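PDB 4MJ3: haloalkane dehalogenase from Mycobacterium rhodesiae, which hydrolyses carbon-halogen bonds of haloalkanes, probably releasing an alcohol and a halide ion as other haloalkane dehalogenases do. Local coordinates for residues Q99-E110 with I128-R139. Residues are numbered along the deposited sequence; the frame is centred on the assembly and turned at random.
Sequences QAHVDWMWAAIE and IGLRLVGEHPDR
I128 meets the helix of Q99-E110 near its start, its CD1 lying 3.7 Å from H101 CB while its CG2 branch packs against CB of M105, a selenomethionine. One turn on, R131 crosses V102 at about a right angle and lays one face of its guanidinium over V102 CG2. R131 NH2 makes a weak hydrogen bond to Q99 OE1 (2.8 Å), which approaches in the guanidinium plane although the amide is turned 73° from it; NE pairs with E135 OE2 in a salt bridge. Water 1 links these polar groups, accepting from Q99 NE2 and R131 NH2 and donating to E135 OE1. R131 NH1 is hydrogen-bonded to N228 OD1.

L132 is a knob among V102, M105, W106 and I109: CD1 reaches M105 CG at 3.6 Å, CD2 touches V102 CG1 and W106 CB. V102 returns the fit, sitting among I128, R131, L132 and E135. Where the helix ends, H136 stacks face to face on the six-membered ring of W106, centroids 3.6 Å apart and planes at 4°; the opposite indole face carries E110 CG. Finally R139, its chain bent at chi2 and chi3, curls round so that W106 CH2 sits over the centre of one guanidinium face, while R139 CB lies at the indole edge. R139 NH1 (2.6 Å) and R139 NH2 (2.8 Å) converge end-on on E110 OE1, a salt bridge in the guanidinium plane.

The axes of segments 99-110 and 128-135 approach to 9.7 Å and cross at -70°. Such reciprocal knob packing joins the helices before and after strand 117-121; helix 124-135, probably the one following the nucleophile elbow, forms the beta-alpha-beta crossover to parallel strand 140-145 in the alpha/beta hydrolase fold.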
ATOM      1  N   GLN A  99      -1.721   1.561 -14.412  1.00 11.60           N
ATOM      2  CA  GLN A  99      -2.380   2.842 -14.706  1.00 10.92           C
ATOM      3  C   GLN A  99      -3.740   2.959 -14.026  1.00  9.56           C
ATOM      4  O   GLN A  99      -4.046   3.994 -13.432  1.00 11.32           O
ATOM      5  CB  GLN A  99      -2.580   3.035 -16.211  1.00 13.95           C
ATOM      6  CG  GLN A  99      -3.142   4.394 -16.602  1.00 15.02           C
ATOM      7  CD  GLN A  99      -2.185   5.518 -16.293  1.00 18.82           C
ATOM      8  OE1 GLN A  99      -1.085   5.574 -16.850  1.00 18.74           O
ATOM      9  NE2 GLN A  99      -2.565   6.391 -15.364  1.00 22.24           N
ATOM     10  N   ALA A 100      -4.536   1.887 -14.077  1.00  9.82           N
ATOM     11  CA  ALA A 100      -5.865   1.923 -13.510  1.00  9.48           C
ATOM     12  C   ALA A 100      -5.802   2.127 -11.996  1.00  9.28           C
ATOM     13  O   ALA A 100      -6.608   2.904 -11.438  1.00  9.44           O
ATOM     14  CB  ALA A 100      -6.637   0.653 -13.853  1.00 10.70           C
ATOM     15  N   HIS A 101      -4.878   1.431 -11.331  1.00  9.09           N
ATOM     16  CA  HIS A 101      -4.743   1.556  -9.875  1.00 10.07           C
ATOM     17  C   HIS A 101      -4.317   2.963  -9.473  1.00 10.29           C
ATOM     18  O   HIS A 101      -4.818   3.519  -8.485  1.00  9.36           O
ATOM     19  CB  HIS A 101      -3.746   0.535  -9.319  1.00 11.30           C
ATOM     20  CG  HIS A 101      -4.339  -0.818  -9.083  1.00  9.71           C
ATOM     21  ND1 HIS A 101      -5.316  -1.046  -8.142  1.00 11.45           N
ATOM     22  CD2 HIS A 101      -4.085  -2.013  -9.657  1.00 10.08           C
ATOM     23  CE1 HIS A 101      -5.618  -2.330  -8.125  1.00  9.90           C
ATOM     24  NE2 HIS A 101      -4.888  -2.937  -9.040  1.00 10.60           N
ATOM     25  N   VAL A 102      -3.395   3.521 -10.236  1.00 10.69           N
ATOM     26  CA  VAL A 102      -2.939   4.889 -10.035  1.00 12.38           C
ATOM     27  C   VAL A 102      -4.116   5.848 -10.176  1.00 12.17           C
ATOM     28  O   VAL A 102      -4.308   6.725  -9.319  1.00 12.61           O
ATOM     29  CB  VAL A 102      -1.789   5.220 -11.004  1.00 13.81           C
ATOM     30  CG1 VAL A 102      -1.542   6.722 -11.113  1.00 16.82           C
ATOM     31  CG2 VAL A 102      -0.527   4.493 -10.559  1.00 14.65           C
ATOM     32  N   ASP A 103      -4.903   5.687 -11.241  1.00 11.40           N
ATOM     33  CA  ASP A 103      -6.033   6.590 -11.486  1.00 12.11           C
ATOM     34  C   ASP A 103      -7.124   6.428 -10.414  1.00 12.40           C
ATOM     35  O   ASP A 103      -7.720   7.422  -9.933  1.00 11.27           O
ATOM     36  CB  ASP A 103      -6.617   6.391 -12.889  1.00 12.80           C
ATOM     37  CG  ASP A 103      -5.678   6.884 -14.001  1.00 15.18           C
ATOM     38  OD1 ASP A 103      -4.767   7.688 -13.709  1.00 17.51           O
ATOM     39  OD2 ASP A 103      -5.824   6.419 -15.146  1.00 18.85           O
ATOM     40  N   TRP A 104      -7.395   5.192 -10.039  1.00 10.79           N
ATOM     41  CA  TRP A 104      -8.401   4.930  -8.996  1.00 10.94           C
ATOM     42  C   TRP A 104      -7.979   5.505  -7.649  1.00 11.09           C
ATOM     43  O   TRP A 104      -8.758   6.181  -6.970  1.00 12.53           O
ATOM     44  CB  TRP A 104      -8.652   3.429  -8.850  1.00 11.18           C
ATOM     45  CG  TRP A 104      -9.409   2.800  -9.966  1.00 10.94           C
ATOM     46  CD1 TRP A 104     -10.427   3.346 -10.682  1.00 13.07           C
ATOM     47  CD2 TRP A 104      -9.228   1.467 -10.463  1.00  9.69           C
ATOM     48  NE1 TRP A 104     -10.906   2.423 -11.594  1.00 14.00           N
ATOM     49  CE2 TRP A 104     -10.195   1.262 -11.476  1.00 13.08           C
ATOM     50  CE3 TRP A 104      -8.378   0.413 -10.119  1.00  9.69           C
ATOM     51  CZ2 TRP A 104     -10.307   0.052 -12.170  1.00 10.57           C
ATOM     52  CZ3 TRP A 104      -8.493  -0.790 -10.797  1.00 10.63           C
ATOM     53  CH2 TRP A 104      -9.436  -0.953 -11.833  1.00 11.30           C
HETATM   54  N   MSE A 105      -6.726   5.296  -7.270  1.00 12.52           N
HETATM   55  CA  MSE A 105      -6.243   5.823  -5.991  1.00 10.88           C
HETATM   56  C   MSE A 105      -6.216   7.342  -5.962  1.00 10.38           C
HETATM   57  O   MSE A 105      -6.599   7.955  -4.950  1.00 10.77           O
HETATM   58  CB  MSE A 105      -4.871   5.231  -5.665  1.00 11.11           C
HETATM   59  CG  MSE A 105      -4.277   5.741  -4.357  1.00 13.25           C
HETATM   60 SE   MSE A 105      -5.456   5.443  -2.794  1.00 14.72          SE
HETATM   61  CE  MSE A 105      -5.342   3.502  -2.647  1.00 15.17           C
ATOM     62  N   TRP A 106      -5.755   7.964  -7.046  1.00 11.12           N
ATOM     63  CA  TRP A 106      -5.758   9.417  -7.122  1.00 10.96           C
ATOM     64  C   TRP A 106      -7.178   9.944  -7.007  1.00 11.15           C
ATOM     65  O   TRP A 106      -7.412  10.885  -6.264  1.00 11.95           O
ATOM     66  CB  TRP A 106      -5.101   9.939  -8.399  1.00 11.93           C
ATOM     67  CG  TRP A 106      -5.011  11.406  -8.407  1.00 12.79           C
ATOM     68  CD1 TRP A 106      -5.627  12.251  -9.272  1.00 14.22           C
ATOM     69  CD2 TRP A 106      -4.285  12.238  -7.481  1.00 14.66           C
ATOM     70  NE1 TRP A 106      -5.315  13.546  -8.962  1.00 15.91           N
ATOM     71  CE2 TRP A 106      -4.498  13.573  -7.871  1.00 15.17           C
ATOM     72  CE3 TRP A 106      -3.469  11.984  -6.383  1.00 14.82           C
ATOM     73  CZ2 TRP A 106      -3.930  14.648  -7.196  1.00 17.78           C
ATOM     74  CZ3 TRP A 106      -2.897  13.060  -5.712  1.00 15.68           C
ATOM     75  CH2 TRP A 106      -3.131  14.361  -6.110  1.00 18.15           C
ATOM     76  N   ALA A 107      -8.121   9.316  -7.712  1.00 11.53           N
ATOM     77  CA  ALA A 107      -9.516   9.735  -7.629  1.00 10.54           C
ATOM     78  C   ALA A 107     -10.069   9.642  -6.203  1.00 10.37           C
ATOM     79  O   ALA A 107     -10.790  10.535  -5.769  1.00 12.01           O
ATOM     80  CB  ALA A 107     -10.366   8.936  -8.579  1.00 11.50           C
ATOM     81  N   ALA A 108      -9.705   8.586  -5.481  1.00  9.92           N
ATOM     82  CA  ALA A 108     -10.090   8.434  -4.080  1.00 10.10           C
ATOM     83  C   ALA A 108      -9.533   9.541  -3.190  1.00 11.61           C
ATOM     84  O   ALA A 108     -10.268  10.179  -2.419  1.00 14.67           O
ATOM     85  CB  ALA A 108      -9.656   7.088  -3.549  1.00  9.57           C
ATOM     86  N   ILE A 109      -8.240   9.809  -3.329  1.00 13.01           N
ATOM     87  CA  ILE A 109      -7.591  10.884  -2.582  1.00 12.64           C
ATOM     88  C   ILE A 109      -8.300  12.235  -2.844  1.00 13.52           C
ATOM     89  O   ILE A 109      -8.571  13.014  -1.922  1.00 13.17           O
ATOM     90  CB  ILE A 109      -6.086  10.956  -2.941  1.00 12.71           C
ATOM     91  CG1 ILE A 109      -5.378   9.725  -2.391  1.00 13.63           C
ATOM     92  CG2 ILE A 109      -5.423  12.233  -2.409  1.00 13.21           C
ATOM     93  CD1 ILE A 109      -3.971   9.517  -2.926  1.00 14.86           C
ATOM     94  N   GLU A 110      -8.574  12.510  -4.116  1.00 15.84           N
ATOM     95  CA  GLU A 110      -9.233  13.746  -4.509  1.00 17.18           C
ATOM     96  C   GLU A 110     -10.649  13.856  -3.955  1.00 17.51           C
ATOM     97  O   GLU A 110     -11.066  14.931  -3.528  1.00 20.03           O
ATOM     98  CB  GLU A 110      -9.256  13.879  -6.022  1.00 20.26           C
ATOM     99  CG  GLU A 110      -7.898  14.134  -6.651  1.00 23.35           C
ATOM    100  CD  GLU A 110      -7.485  15.585  -6.550  1.00 26.67           C
ATOM    101  OE1 GLU A 110      -7.140  16.024  -5.436  1.00 27.30           O
ATOM    102  OE2 GLU A 110      -7.497  16.288  -7.582  1.00 33.65           O
ATOM    103  N   ILE A 128       2.225   2.255  -6.165  1.00  9.54           N
ATOM    104  CA  ILE A 128       1.187   3.216  -6.550  1.00 11.78           C
ATOM    105  C   ILE A 128       1.448   4.581  -5.927  1.00 10.22           C
ATOM    106  O   ILE A 128       1.499   5.590  -6.633  1.00 11.55           O
ATOM    107  CB  ILE A 128      -0.210   2.690  -6.164  1.00 12.18           C
ATOM    108  CG1 ILE A 128      -0.540   1.456  -6.999  1.00 15.44           C
ATOM    109  CG2 ILE A 128      -1.261   3.765  -6.367  1.00 14.17           C
ATOM    110  CD1 ILE A 128      -1.556   0.546  -6.373  1.00 17.94           C
ATOM    111  N   GLY A 129       1.671   4.601  -4.621  1.00 11.24           N
ATOM    112  CA  GLY A 129       1.866   5.849  -3.893  1.00 11.34           C
ATOM    113  C   GLY A 129       3.066   6.669  -4.338  1.00 10.44           C
ATOM    114  O   GLY A 129       2.954   7.893  -4.507  1.00 12.90           O
ATOM    115  N   LEU A 130       4.215   6.023  -4.556  1.00 10.94           N
ATOM    116  CA  LEU A 130       5.407   6.748  -4.993  1.00 13.29           C
ATOM    117  C   LEU A 130       5.238   7.294  -6.417  1.00 11.75           C
ATOM    118  O   LEU A 130       5.740   8.379  -6.747  1.00 12.60           O
ATOM    119  CB  LEU A 130       6.658   5.874  -4.897  1.00 12.94           C
ATOM    120  CG  LEU A 130       7.075   5.444  -3.491  1.00 12.87           C
ATOM    121  CD1 LEU A 130       8.169   4.390  -3.579  1.00 13.40           C
ATOM    122  CD2 LEU A 130       7.539   6.631  -2.672  1.00 15.74           C
ATOM    123  N   ARG A 131       4.512   6.577  -7.269  1.00 13.18           N
ATOM    124  CA  ARG A 131       4.167   7.108  -8.571  1.00 12.74           C
ATOM    125  C   ARG A 131       3.290   8.356  -8.433  1.00 13.25           C
ATOM    126  O   ARG A 131       3.495   9.337  -9.158  1.00 14.18           O
ATOM    127  CB  ARG A 131       3.488   6.051  -9.427  1.00 13.20           C
ATOM    128  CG  ARG A 131       3.045   6.593 -10.766  1.00 14.19           C
ATOM    129  CD  ARG A 131       3.072   5.538 -11.852  1.00 14.63           C
ATOM    130  NE  ARG A 131       2.138   5.895 -12.909  1.00 13.84           N
ATOM    131  CZ  ARG A 131       1.713   5.081 -13.863  1.00 15.16           C
ATOM    132  NH1 ARG A 131       2.159   3.836 -13.948  1.00 13.59           N
ATOM    133  NH2 ARG A 131       0.821   5.529 -14.739  1.00 16.50           N
ATOM    134  N   LEU A 132       2.341   8.333  -7.503  1.00 12.36           N
ATOM    135  CA  LEU A 132       1.502   9.492  -7.251  1.00 13.04           C
ATOM    136  C   LEU A 132       2.316  10.677  -6.716  1.00 12.55           C
ATOM    137  O   LEU A 132       2.029  11.826  -7.059  1.00 13.45           O
ATOM    138  CB  LEU A 132       0.338   9.160  -6.327  1.00 14.27           C
ATOM    139  CG  LEU A 132      -0.727   8.250  -6.964  1.00 16.57           C
ATOM    140  CD1 LEU A 132      -1.734   7.844  -5.911  1.00 18.73           C
ATOM    141  CD2 LEU A 132      -1.399   8.956  -8.132  1.00 19.82           C
ATOM    142  N   VAL A 133       3.346  10.409  -5.929  1.00 12.59           N
ATOM    143  CA  VAL A 133       4.219  11.485  -5.438  1.00 13.88           C
ATOM    144  C   VAL A 133       4.912  12.116  -6.647  1.00 14.96           C
ATOM    145  O   VAL A 133       5.006  13.333  -6.755  1.00 14.71           O
ATOM    146  CB  VAL A 133       5.233  10.980  -4.385  1.00 13.27           C
ATOM    147  CG1 VAL A 133       6.222  12.072  -3.991  1.00 13.53           C
ATOM    148  CG2 VAL A 133       4.514  10.490  -3.130  1.00 14.94           C
ATOM    149  N   GLY A 134       5.411  11.279  -7.555  1.00 14.35           N
ATOM    150  CA  GLY A 134       6.055  11.769  -8.773  1.00 13.88           C
ATOM    151  C   GLY A 134       5.119  12.582  -9.653  1.00 14.55           C
ATOM    152  O   GLY A 134       5.524  13.588 -10.217  1.00 17.40           O
ATOM    153  N   GLU A 135       3.863  12.154  -9.765  1.00 14.86           N
ATOM    154  CA  GLU A 135       2.895  12.798 -10.632  1.00 13.82           C
ATOM    155  C   GLU A 135       2.180  14.006 -10.001  1.00 15.04           C
ATOM    156  O   GLU A 135       1.728  14.888 -10.720  1.00 14.70           O
ATOM    157  CB  GLU A 135       1.890  11.750 -11.131  1.00 14.54           C
ATOM    158  CG  GLU A 135       2.581  10.693 -11.978  1.00 14.88           C
ATOM    159  CD  GLU A 135       1.683   9.602 -12.535  1.00 17.03           C
ATOM    160  OE1 GLU A 135       0.471   9.615 -12.295  1.00 20.01           O
ATOM    161  OE2 GLU A 135       2.222   8.707 -13.227  1.00 17.29           O
ATOM    162  N   HIS A 136       2.112  14.060  -8.670  1.00 14.15           N
ATOM    163  CA  HIS A 136       1.439  15.143  -7.958  1.00 15.90           C
ATOM    164  C   HIS A 136       2.240  15.530  -6.717  1.00 15.72           C
ATOM    165  O   HIS A 136       1.745  15.433  -5.604  1.00 14.96           O
ATOM    166  CB  HIS A 136       0.033  14.698  -7.553  1.00 17.65           C
ATOM    167  CG  HIS A 136      -0.781  14.157  -8.687  1.00 18.55           C
ATOM    168  ND1 HIS A 136      -1.436  14.965  -9.586  1.00 20.63           N
ATOM    169  CD2 HIS A 136      -1.037  12.887  -9.071  1.00 18.34           C
ATOM    170  CE1 HIS A 136      -2.061  14.218 -10.479  1.00 24.69           C
ATOM    171  NE2 HIS A 136      -1.827  12.952 -10.194  1.00 21.78           N
ATOM    172  N   PRO A 137       3.495  15.966  -6.903  1.00 15.75           N
ATOM    173  CA  PRO A 137       4.339  16.228  -5.726  1.00 16.93           C
ATOM    174  C   PRO A 137       3.792  17.287  -4.760  1.00 18.19           C
ATOM    175  O   PRO A 137       4.029  17.190  -3.572  1.00 16.08           O
ATOM    176  CB  PRO A 137       5.671  16.667  -6.342  1.00 17.03           C
ATOM    177  CG  PRO A 137       5.336  17.120  -7.717  1.00 17.90           C
ATOM    178  CD  PRO A 137       4.216  16.227  -8.159  1.00 18.63           C
ATOM    179  N   ASP A 138       3.036  18.263  -5.270  1.00 20.57           N
ATOM    180  CA  ASP A 138       2.460  19.307  -4.430  1.00 23.26           C
ATOM    181  C   ASP A 138       1.453  18.777  -3.407  1.00 20.64           C
ATOM    182  O   ASP A 138       1.191  19.454  -2.427  1.00 19.97           O
ATOM    183  CB  ASP A 138       1.779  20.397  -5.268  1.00 28.10           C
ATOM    184  CG  ASP A 138       2.760  21.218  -6.080  1.00 38.68           C
ATOM    185  OD1 ASP A 138       3.987  21.128  -5.852  1.00 39.92           O
ATOM    186  OD2 ASP A 138       2.294  21.973  -6.955  1.00 58.26           O
ATOM    187  N   ARG A 139       0.890  17.594  -3.635  1.00 18.23           N
ATOM    188  CA  ARG A 139      -0.079  17.009  -2.698  1.00 19.00           C
ATOM    189  C   ARG A 139       0.578  16.422  -1.445  1.00 17.99           C
ATOM    190  O   ARG A 139      -0.094  16.244  -0.418  1.00 18.89           O
ATOM    191  CB  ARG A 139      -0.902  15.931  -3.402  1.00 19.65           C
ATOM    192  CG  ARG A 139      -1.980  15.246  -2.547  1.00 19.29           C
ATOM    193  CD  ARG A 139      -2.989  16.245  -2.027  1.00 22.85           C
ATOM    194  NE  ARG A 139      -3.470  17.061  -3.134  1.00 21.70           N
ATOM    195  CZ  ARG A 139      -4.578  16.834  -3.828  1.00 22.70           C
ATOM    196  NH1 ARG A 139      -5.407  15.850  -3.513  1.00 23.69           N
ATOM    197  NH2 ARG A 139      -4.871  17.624  -4.859  1.00 25.85           N
TER
HETATM  198  O   HOH W   1      -0.435   8.116 -14.645  1.00 23.36           O